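AB hydrolase-1 domain-containing protein (Streptococcus mutans, PDB 4L9A) is an alpha/beta hydrolase that probably acts as a carboxylesterase, hydrolysing ester bonds. Local coordinates at residues Cys135-Ile148 and Ile233-Tyr247. Residues are numbered along the deposited sequence; the frame is centred on the assembly and turned at random.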
ATOM      1  N   CYS A 135      10.062  -9.847   9.756  1.00 51.28           N
ATOM      2  CA  CYS A 135       9.288  -9.845   8.530  1.00 41.13           C
ATOM      3  C   CYS A 135       9.351 -11.212   7.861  1.00 38.99           C
ATOM      4  O   CYS A 135      10.437 -11.726   7.587  1.00 39.89           O
ATOM      5  CB  CYS A 135       9.817  -8.771   7.586  1.00 42.31           C
ATOM      6  SG  CYS A 135       8.841  -8.593   6.103  1.00 35.89           S
ATOM      7  N   LEU A 136       8.192 -11.804   7.597  1.00 37.87           N
ATOM      8  CA  LEU A 136       8.145 -13.117   6.947  1.00 34.39           C
ATOM      9  C   LEU A 136       7.935 -13.053   5.428  1.00 34.94           C
ATOM     10  O   LEU A 136       8.063 -14.067   4.740  1.00 42.66           O
ATOM     11  CB  LEU A 136       7.040 -13.975   7.556  1.00 41.30           C
ATOM     12  CG  LEU A 136       7.174 -14.215   9.058  1.00 50.23           C
ATOM     13  CD1 LEU A 136       5.954 -14.940   9.585  1.00 54.30           C
ATOM     14  CD2 LEU A 136       8.438 -14.995   9.353  1.00 54.05           C
ATOM     15  N   GLY A 137       7.594 -11.885   4.907  1.00 38.70           N
ATOM     16  CA  GLY A 137       7.275 -11.792   3.497  1.00 33.51           C
ATOM     17  C   GLY A 137       6.811 -10.420   3.074  1.00 36.16           C
ATOM     18  O   GLY A 137       6.273  -9.641   3.872  1.00 32.69           O
ATOM     19  N   PHE A 138       7.021 -10.124   1.798  1.00 26.84           N
ATOM     20  CA  PHE A 138       6.517  -8.901   1.191  1.00 29.49           C
ATOM     21  C   PHE A 138       5.547  -9.271   0.080  1.00 28.07           C
ATOM     22  O   PHE A 138       5.849 -10.130  -0.741  1.00 27.07           O
ATOM     23  CB  PHE A 138       7.670  -8.070   0.626  1.00 29.13           C
ATOM     24  CG  PHE A 138       7.220  -6.847  -0.132  1.00 28.52           C
ATOM     25  CD1 PHE A 138       6.766  -5.723   0.545  1.00 24.45           C
ATOM     26  CD2 PHE A 138       7.262  -6.824  -1.523  1.00 27.99           C
ATOM     27  CE1 PHE A 138       6.348  -4.590  -0.144  1.00 23.59           C
ATOM     28  CE2 PHE A 138       6.847  -5.709  -2.218  1.00 24.33           C
ATOM     29  CZ  PHE A 138       6.384  -4.584  -1.531  1.00 25.55           C
ATOM     30  N   ILE A 139       4.380  -8.636   0.072  1.00 27.98           N
ATOM     31  CA  ILE A 139       3.388  -8.851  -0.973  1.00 28.63           C
ATOM     32  C   ILE A 139       3.136  -7.508  -1.643  1.00 28.69           C
ATOM     33  O   ILE A 139       2.582  -6.592  -1.038  1.00 27.09           O
ATOM     34  CB  ILE A 139       2.059  -9.394  -0.406  1.00 24.55           C
ATOM     35  CG1 ILE A 139       2.304 -10.580   0.541  1.00 30.02           C
ATOM     36  CG2 ILE A 139       1.114  -9.766  -1.532  1.00 29.47           C
ATOM     37  CD1 ILE A 139       2.978 -11.771  -0.115  1.00 37.79           C
ATOM     38  N   GLY A 140       3.575  -7.354  -2.881  1.00 23.19           N
ATOM     39  CA  GLY A 140       3.456  -6.047  -3.498  1.00 23.19           C
ATOM     40  C   GLY A 140       2.524  -6.050  -4.689  1.00 27.81           C
ATOM     41  O   GLY A 140       2.681  -6.846  -5.611  1.00 30.66           O
ATOM     42  N   LEU A 141       1.545  -5.161  -4.659  1.00 22.37           N
ATOM     43  CA  LEU A 141       0.675  -4.951  -5.799  1.00 20.29           C
ATOM     44  C   LEU A 141       1.160  -3.705  -6.532  1.00 24.27           C
ATOM     45  O   LEU A 141       0.946  -2.587  -6.069  1.00 25.59           O
ATOM     46  CB  LEU A 141      -0.782  -4.793  -5.348  1.00 22.50           C
ATOM     47  CG  LEU A 141      -1.409  -5.966  -4.580  1.00 29.51           C
ATOM     48  CD1 LEU A 141      -0.985  -7.330  -5.128  1.00 23.93           C
ATOM     49  CD2 LEU A 141      -1.096  -5.871  -3.081  1.00 29.02           C
ATOM     50  N   GLU A 142       1.835  -3.907  -7.669  1.00 22.82           N
ATOM     51  CA  GLU A 142       2.489  -2.813  -8.400  1.00 23.13           C
ATOM     52  C   GLU A 142       3.143  -1.761  -7.492  1.00 22.06           C
ATOM     53  O   GLU A 142       2.857  -0.560  -7.578  1.00 19.11           O
ATOM     54  CB  GLU A 142       1.526  -2.181  -9.421  1.00 25.93           C
ATOM     55  CG  GLU A 142       1.297  -3.137 -10.616  1.00 29.09           C
ATOM     56  CD  GLU A 142       0.678  -2.483 -11.833  1.00 28.71           C
ATOM     57  OE1 GLU A 142       0.353  -1.271 -11.796  1.00 29.58           O
ATOM     58  OE2 GLU A 142       0.501  -3.205 -12.838  1.00 36.85           O
ATOM     59  N   PRO A 143       4.020  -2.222  -6.596  1.00 20.07           N
ATOM     60  CA  PRO A 143       4.730  -1.275  -5.729  1.00 19.86           C
ATOM     61  C   PRO A 143       5.562  -0.316  -6.573  1.00 26.06           C
ATOM     62  O   PRO A 143       6.136  -0.727  -7.587  1.00 22.70           O
ATOM     63  CB  PRO A 143       5.632  -2.178  -4.881  1.00 23.80           C
ATOM     64  CG  PRO A 143       5.825  -3.413  -5.723  1.00 23.51           C
ATOM     65  CD  PRO A 143       4.516  -3.601  -6.458  1.00 19.12           C
ATOM     66  N   THR A 144       5.609   0.948  -6.168  1.00 24.44           N
ATOM     67  CA  THR A 144       6.273   1.976  -6.950  1.00 27.24           C
ATOM     68  C   THR A 144       7.788   1.762  -6.954  1.00 25.13           C
ATOM     69  O   THR A 144       8.408   1.725  -5.889  1.00 25.23           O
ATOM     70  CB  THR A 144       5.923   3.384  -6.409  1.00 27.82           C
ATOM     71  OG1 THR A 144       4.500   3.487  -6.245  1.00 24.03           O
ATOM     72  CG2 THR A 144       6.393   4.460  -7.387  1.00 28.48           C
ATOM     73  N   THR A 145       8.377   1.601  -8.144  1.00 30.43           N
ATOM     74  CA  THR A 145       9.830   1.449  -8.263  1.00 28.78           C
ATOM     75  C   THR A 145      10.539   2.793  -8.375  1.00 33.40           C
ATOM     76  O   THR A 145       9.955   3.792  -8.820  1.00 28.83           O
ATOM     77  CB  THR A 145      10.244   0.632  -9.500  1.00 32.46           C
ATOM     78  OG1 THR A 145       9.739   1.270 -10.686  1.00 30.49           O
ATOM     79  CG2 THR A 145       9.735  -0.805  -9.411  1.00 27.45           C
ATOM     80  N   VAL A 146      11.810   2.809  -7.989  1.00 26.78           N
ATOM     81  CA  VAL A 146      12.623   4.000  -8.143  1.00 34.94           C
ATOM     82  C   VAL A 146      12.637   4.385  -9.622  1.00 45.78           C
ATOM     83  O   VAL A 146      12.569   5.565  -9.966  1.00 36.93           O
ATOM     84  CB  VAL A 146      14.057   3.769  -7.650  1.00 44.89           C
ATOM     85  CG1 VAL A 146      14.939   4.931  -8.050  1.00 48.20           C
ATOM     86  CG2 VAL A 146      14.069   3.567  -6.135  1.00 47.69           C
HETATM   87  N   MSE A 147      12.681   3.383 -10.495  1.00 45.91           N
HETATM   88  CA  MSE A 147      12.640   3.652 -11.927  1.00 47.65           C
HETATM   89  C   MSE A 147      11.388   4.423 -12.342  1.00 46.67           C
HETATM   90  O   MSE A 147      11.489   5.495 -12.940  1.00 48.16           O
HETATM   91  CB  MSE A 147      12.731   2.361 -12.732  1.00 51.38           C
HETATM   92  CG  MSE A 147      12.895   2.598 -14.228  1.00 60.29           C
HETATM   93 SE   MSE A 147      12.230   1.086 -15.267  1.00 74.46          SE
HETATM   94  CE  MSE A 147      10.334   1.563 -15.282  1.00 51.23           C
ATOM     95  N   ILE A 148      10.214   3.881 -12.038  1.00 44.67           N
ATOM     96  CA  ILE A 148       8.976   4.535 -12.448  1.00 51.75           C
ATOM     97  C   ILE A 148       8.841   5.884 -11.736  1.00 44.07           C
ATOM     98  O   ILE A 148       8.346   6.851 -12.306  1.00 45.22           O
ATOM     99  CB  ILE A 148       7.725   3.640 -12.219  1.00 42.64           C
ATOM    100  CG1 ILE A 148       6.590   4.017 -13.179  1.00 43.39           C
ATOM    101  CG2 ILE A 148       7.257   3.700 -10.767  1.00 40.77           C
ATOM    102  CD1 ILE A 148       6.881   3.707 -14.614  1.00 53.83           C
ATOM    103  N   ILE A 233      14.144 -12.397   2.934  1.00 39.29           N
ATOM    104  CA  ILE A 233      12.697 -12.222   2.965  1.00 34.67           C
ATOM    105  C   ILE A 233      12.077 -12.523   1.608  1.00 35.53           C
ATOM    106  O   ILE A 233      12.421 -11.880   0.622  1.00 38.07           O
ATOM    107  CB  ILE A 233      12.320 -10.773   3.326  1.00 34.60           C
ATOM    108  CG1 ILE A 233      12.797 -10.425   4.743  1.00 38.94           C
ATOM    109  CG2 ILE A 233      10.817 -10.563   3.185  1.00 29.55           C
ATOM    110  CD1 ILE A 233      12.630  -8.949   5.070  1.00 39.60           C
ATOM    111  N   PRO A 234      11.133 -13.476   1.561  1.00 39.13           N
ATOM    112  CA  PRO A 234      10.460 -13.762   0.289  1.00 37.48           C
ATOM    113  C   PRO A 234       9.587 -12.599  -0.148  1.00 36.44           C
ATOM    114  O   PRO A 234       8.969 -11.920   0.684  1.00 31.45           O
ATOM    115  CB  PRO A 234       9.592 -14.991   0.595  1.00 36.04           C
ATOM    116  CG  PRO A 234       9.742 -15.272   2.053  1.00 38.26           C
ATOM    117  CD  PRO A 234      10.510 -14.168   2.697  1.00 41.49           C
ATOM    118  N   SER A 235       9.540 -12.383  -1.457  1.00 29.64           N
ATOM    119  CA  SER A 235       8.782 -11.296  -2.046  1.00 31.59           C
ATOM    120  C   SER A 235       7.862 -11.850  -3.118  1.00 31.94           C
ATOM    121  O   SER A 235       8.317 -12.536  -4.035  1.00 29.95           O
ATOM    122  CB  SER A 235       9.737 -10.280  -2.672  1.00 30.48           C
ATOM    123  OG  SER A 235       9.031  -9.193  -3.238  1.00 25.07           O
ATOM    124  N   ILE A 236       6.569 -11.558  -3.013  1.00 28.01           N
ATOM    125  CA  ILE A 236       5.648 -11.908  -4.087  1.00 25.62           C
ATOM    126  C   ILE A 236       5.127 -10.609  -4.693  1.00 30.21           C
ATOM    127  O   ILE A 236       4.416  -9.843  -4.029  1.00 25.79           O
ATOM    128  CB  ILE A 236       4.455 -12.760  -3.613  1.00 32.75           C
ATOM    129  CG1 ILE A 236       4.914 -13.936  -2.741  1.00 36.55           C
ATOM    130  CG2 ILE A 236       3.676 -13.272  -4.822  1.00 28.39           C
ATOM    131  CD1 ILE A 236       5.638 -14.998  -3.500  1.00 43.68           C
ATOM    132  N   VAL A 237       5.506 -10.345  -5.938  1.00 26.36           N
ATOM    133  CA  VAL A 237       5.095  -9.109  -6.606  1.00 22.47           C
ATOM    134  C   VAL A 237       4.108  -9.432  -7.727  1.00 29.05           C
ATOM    135  O   VAL A 237       4.323 -10.369  -8.507  1.00 29.43           O
ATOM    136  CB  VAL A 237       6.324  -8.333  -7.143  1.00 30.76           C
ATOM    137  CG1 VAL A 237       5.911  -7.161  -8.043  1.00 20.24           C
ATOM    138  CG2 VAL A 237       7.173  -7.848  -5.983  1.00 25.74           C
ATOM    139  N   PHE A 238       3.016  -8.672  -7.774  1.00 24.98           N
ATOM    140  CA  PHE A 238       2.013  -8.786  -8.827  1.00 22.11           C
ATOM    141  C   PHE A 238       2.021  -7.510  -9.644  1.00 23.92           C
ATOM    142  O   PHE A 238       2.019  -6.408  -9.093  1.00 26.73           O
ATOM    143  CB  PHE A 238       0.597  -8.961  -8.235  1.00 20.74           C
ATOM    144  CG  PHE A 238       0.408 -10.244  -7.479  1.00 28.99           C
ATOM    145  CD1 PHE A 238       0.888 -10.377  -6.180  1.00 29.59           C
ATOM    146  CD2 PHE A 238      -0.264 -11.307  -8.053  1.00 31.69           C
ATOM    147  CE1 PHE A 238       0.714 -11.562  -5.470  1.00 32.27           C
ATOM    148  CE2 PHE A 238      -0.444 -12.496  -7.353  1.00 29.04           C
ATOM    149  CZ  PHE A 238       0.050 -12.626  -6.066  1.00 33.10           C
ATOM    150  N   SER A 239       1.982  -7.660 -10.960  1.00 23.56           N
ATOM    151  CA  SER A 239       2.020  -6.521 -11.850  1.00 24.90           C
ATOM    152  C   SER A 239       1.383  -6.873 -13.185  1.00 29.45           C
ATOM    153  O   SER A 239       1.379  -8.033 -13.596  1.00 29.49           O
ATOM    154  CB  SER A 239       3.474  -6.107 -12.081  1.00 31.69           C
ATOM    155  OG  SER A 239       3.610  -5.369 -13.281  1.00 42.57           O
ATOM    156  N   GLU A 240       0.863  -5.863 -13.868  1.00 26.67           N
ATOM    157  CA  GLU A 240       0.444  -6.028 -15.253  1.00 32.16           C
ATOM    158  C   GLU A 240       1.643  -6.495 -16.086  1.00 31.74           C
ATOM    159  O   GLU A 240       2.783  -6.121 -15.799  1.00 25.89           O
ATOM    160  CB  GLU A 240      -0.128  -4.709 -15.787  1.00 26.71           C
ATOM    161  CG  GLU A 240      -1.394  -4.247 -15.039  1.00 33.34           C
ATOM    162  CD  GLU A 240      -1.788  -2.819 -15.383  1.00 37.09           C
ATOM    163  OE1 GLU A 240      -2.527  -2.622 -16.361  1.00 40.79           O
ATOM    164  OE2 GLU A 240      -1.338  -1.890 -14.682  1.00 46.68           O
ATOM    165  N   SER A 241       1.392  -7.315 -17.111  1.00 29.63           N
ATOM    166  CA  SER A 241       2.475  -7.930 -17.881  1.00 28.80           C
ATOM    167  C   SER A 241       3.480  -6.943 -18.482  1.00 36.29           C
ATOM    168  O   SER A 241       4.668  -7.244 -18.558  1.00 28.97           O
ATOM    169  CB  SER A 241       1.921  -8.832 -19.000  1.00 34.31           C
ATOM    170  OG  SER A 241       1.114  -8.093 -19.896  1.00 40.19           O
ATOM    171  N   PHE A 242       3.026  -5.767 -18.910  1.00 36.34           N
ATOM    172  CA  PHE A 242       3.941  -4.857 -19.599  1.00 37.58           C
ATOM    173  C   PHE A 242       5.048  -4.270 -18.701  1.00 35.28           C
ATOM    174  O   PHE A 242       6.002  -3.670 -19.192  1.00 32.64           O
ATOM    175  CB  PHE A 242       3.185  -3.763 -20.358  1.00 33.97           C
ATOM    176  CG  PHE A 242       2.427  -2.813 -19.477  1.00 32.87           C
ATOM    177  CD1 PHE A 242       3.060  -1.718 -18.911  1.00 34.09           C
ATOM    178  CD2 PHE A 242       1.075  -2.999 -19.234  1.00 37.64           C
ATOM    179  CE1 PHE A 242       2.360  -0.834 -18.100  1.00 35.47           C
ATOM    180  CE2 PHE A 242       0.370  -2.120 -18.420  1.00 37.22           C
ATOM    181  CZ  PHE A 242       1.013  -1.039 -17.852  1.00 34.66           C
ATOM    182  N   ARG A 243       4.934  -4.469 -17.394  1.00 31.21           N
ATOM    183  CA  ARG A 243       5.959  -4.007 -16.466  1.00 28.67           C
ATOM    184  C   ARG A 243       6.939  -5.091 -16.019  1.00 33.17           C
ATOM    185  O   ARG A 243       7.703  -4.880 -15.082  1.00 33.26           O
ATOM    186  CB  ARG A 243       5.294  -3.398 -15.235  1.00 24.97           C
ATOM    187  CG  ARG A 243       4.643  -2.081 -15.541  1.00 34.55           C
ATOM    188  CD  ARG A 243       5.113  -1.050 -14.555  1.00 44.27           C
ATOM    189  NE  ARG A 243       4.075  -0.800 -13.601  1.00 41.68           N
ATOM    190  CZ  ARG A 243       4.215  -0.109 -12.477  1.00 39.64           C
ATOM    191  NH1 ARG A 243       5.382   0.422 -12.115  1.00 31.02           N
ATOM    192  NH2 ARG A 243       3.158   0.036 -11.714  1.00 33.76           N
ATOM    193  N   GLU A 244       6.937  -6.236 -16.692  1.00 34.65           N
ATOM    194  CA  GLU A 244       7.738  -7.374 -16.238  1.00 33.11           C
ATOM    195  C   GLU A 244       9.231  -7.062 -16.029  1.00 37.64           C
ATOM    196  O   GLU A 244       9.795  -7.367 -14.973  1.00 33.19           O
ATOM    197  CB  GLU A 244       7.570  -8.566 -17.184  1.00 34.13           C
ATOM    198  CG  GLU A 244       8.406  -9.787 -16.795  1.00 38.48           C
ATOM    199  CD  GLU A 244       8.460 -10.835 -17.899  1.00 44.10           C
ATOM    200  OE1 GLU A 244       8.333 -10.463 -19.080  1.00 47.24           O
ATOM    201  OE2 GLU A 244       8.617 -12.026 -17.586  1.00 48.15           O
ATOM    202  N   LYS A 245       9.870  -6.462 -17.030  1.00 34.93           N
ATOM    203  CA  LYS A 245      11.310  -6.196 -16.950  1.00 35.61           C
ATOM    204  C   LYS A 245      11.669  -5.248 -15.799  1.00 32.17           C
ATOM    205  O   LYS A 245      12.618  -5.485 -15.047  1.00 35.15           O
ATOM    206  CB  LYS A 245      11.833  -5.633 -18.271  1.00 37.33           C
ATOM    207  CG  LYS A 245      13.337  -5.438 -18.278  1.00 47.58           C
ATOM    208  CD  LYS A 245      13.833  -4.917 -19.615  1.00 57.92           C
ATOM    209  CE  LYS A 245      15.334  -4.678 -19.565  1.00 66.39           C
ATOM    210  NZ  LYS A 245      16.063  -5.895 -19.097  1.00 69.61           N
ATOM    211  N   GLU A 246      10.907  -4.169 -15.687  1.00 29.51           N
ATOM    212  CA  GLU A 246      11.064  -3.203 -14.605  1.00 33.22           C
ATOM    213  C   GLU A 246      11.118  -3.910 -13.243  1.00 31.67           C
ATOM    214  O   GLU A 246      12.051  -3.712 -12.467  1.00 32.30           O
ATOM    215  CB  GLU A 246       9.907  -2.196 -14.653  1.00 26.69           C
ATOM    216  CG  GLU A 246       9.744  -1.334 -13.381  1.00 34.34           C
ATOM    217  CD  GLU A 246       8.423  -0.565 -13.360  1.00 32.28           C
ATOM    218  OE1 GLU A 246       7.665  -0.653 -14.350  1.00 31.72           O
ATOM    219  OE2 GLU A 246       8.136   0.117 -12.353  1.00 32.11           O
ATOM    220  N   TYR A 247      10.129  -4.756 -12.978  1.00 26.50           N
ATOM    221  CA  TYR A 247      10.066  -5.485 -11.715  1.00 26.79           C
ATOM    222  C   TYR A 247      11.165  -6.545 -11.550  1.00 29.36           C
ATOM    223  O   TYR A 247      11.742  -6.673 -10.475  1.00 28.84           O
ATOM    224  CB  TYR A 247       8.664  -6.053 -11.476  1.00 25.43           C
ATOM    225  CG  TYR A 247       7.722  -4.976 -10.985  1.00 28.85           C
ATOM    226  CD1 TYR A 247       7.953  -4.331  -9.767  1.00 27.59           C
ATOM    227  CD2 TYR A 247       6.630  -4.581 -11.735  1.00 29.68           C
ATOM    228  CE1 TYR A 247       7.121  -3.347  -9.312  1.00 25.41           C
ATOM    229  CE2 TYR A 247       5.785  -3.586 -11.284  1.00 31.13           C
ATOM    230  CZ  TYR A 247       6.037  -2.977 -10.071  1.00 25.60           C
ATOM    231  OH  TYR A 247       5.206  -1.990  -9.621  1.00 23.58           O
TER
HETATM  232  O   HOH W   1       3.713   1.198  -9.461  1.00 23.12           O
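Glu-246 OE2 takes two bonds. Thr-145 OG1 donates to Glu-246 OE2 over 2.6 Å on the anti side of the carboxylate, and Arg-243 NH1 completes a salt bridge on the syn side. The other oxygen, OE1, is hydrogen-bonded to Tyr-158 OH. The Thr-145 hydroxyl sits between its own backbone N and carbonyl carbon (chi1 58°). There Thr-145 OG1 also accepts from Ile-148 N at 3.0 Å, and so caps helix 146-151. The CE methyl of selenomethionine Met-147 lies 3.4 Å from Glu-246 CD.

Glu-142 is gripped at both oxygens. Arg-243 NH2 reaches OE1 from above the carboxylate plane, and the two flat groups stand 81° apart. Glu-240 N meets Glu-142 OE2 at 2.9 Å on the anti lone pair, almost straight at 172°. His-268 ND1 makes a hydrogen bond to Glu-142 OE1, consistent with the acid-histidine pair of an alpha/beta hydrolase catalytic triad. Glu-240 OE2 lies close to Glu-142 OE2, while Arg-164 forms a salt bridge with Glu-240 OE1. A water links Glu-142 O to Arg-243 NH2. Tyr-247 OH donates to Pro-143 O across 2.6 Å, from above the carbonyl plane.

Behind this cluster, strands 134-141 and 235-239 run parallel as neighbours in the central sheet. Five backbone bonds join them and their ends, from Phe-138 N to Pro-234 O through Glu-142 N to Phe-238 O. Leu-141 CD1 packs 3.7 Å from Phe-238 CD1, on the side of helix 275-287. Phe-138 lies on the other face, toward helix 120-130.

The salt-bridge network ties the turn after strand 134-141 to the start of helix 244-248. Arg-243 and Glu-240 N probably hold Glu-142 in place beside His-268.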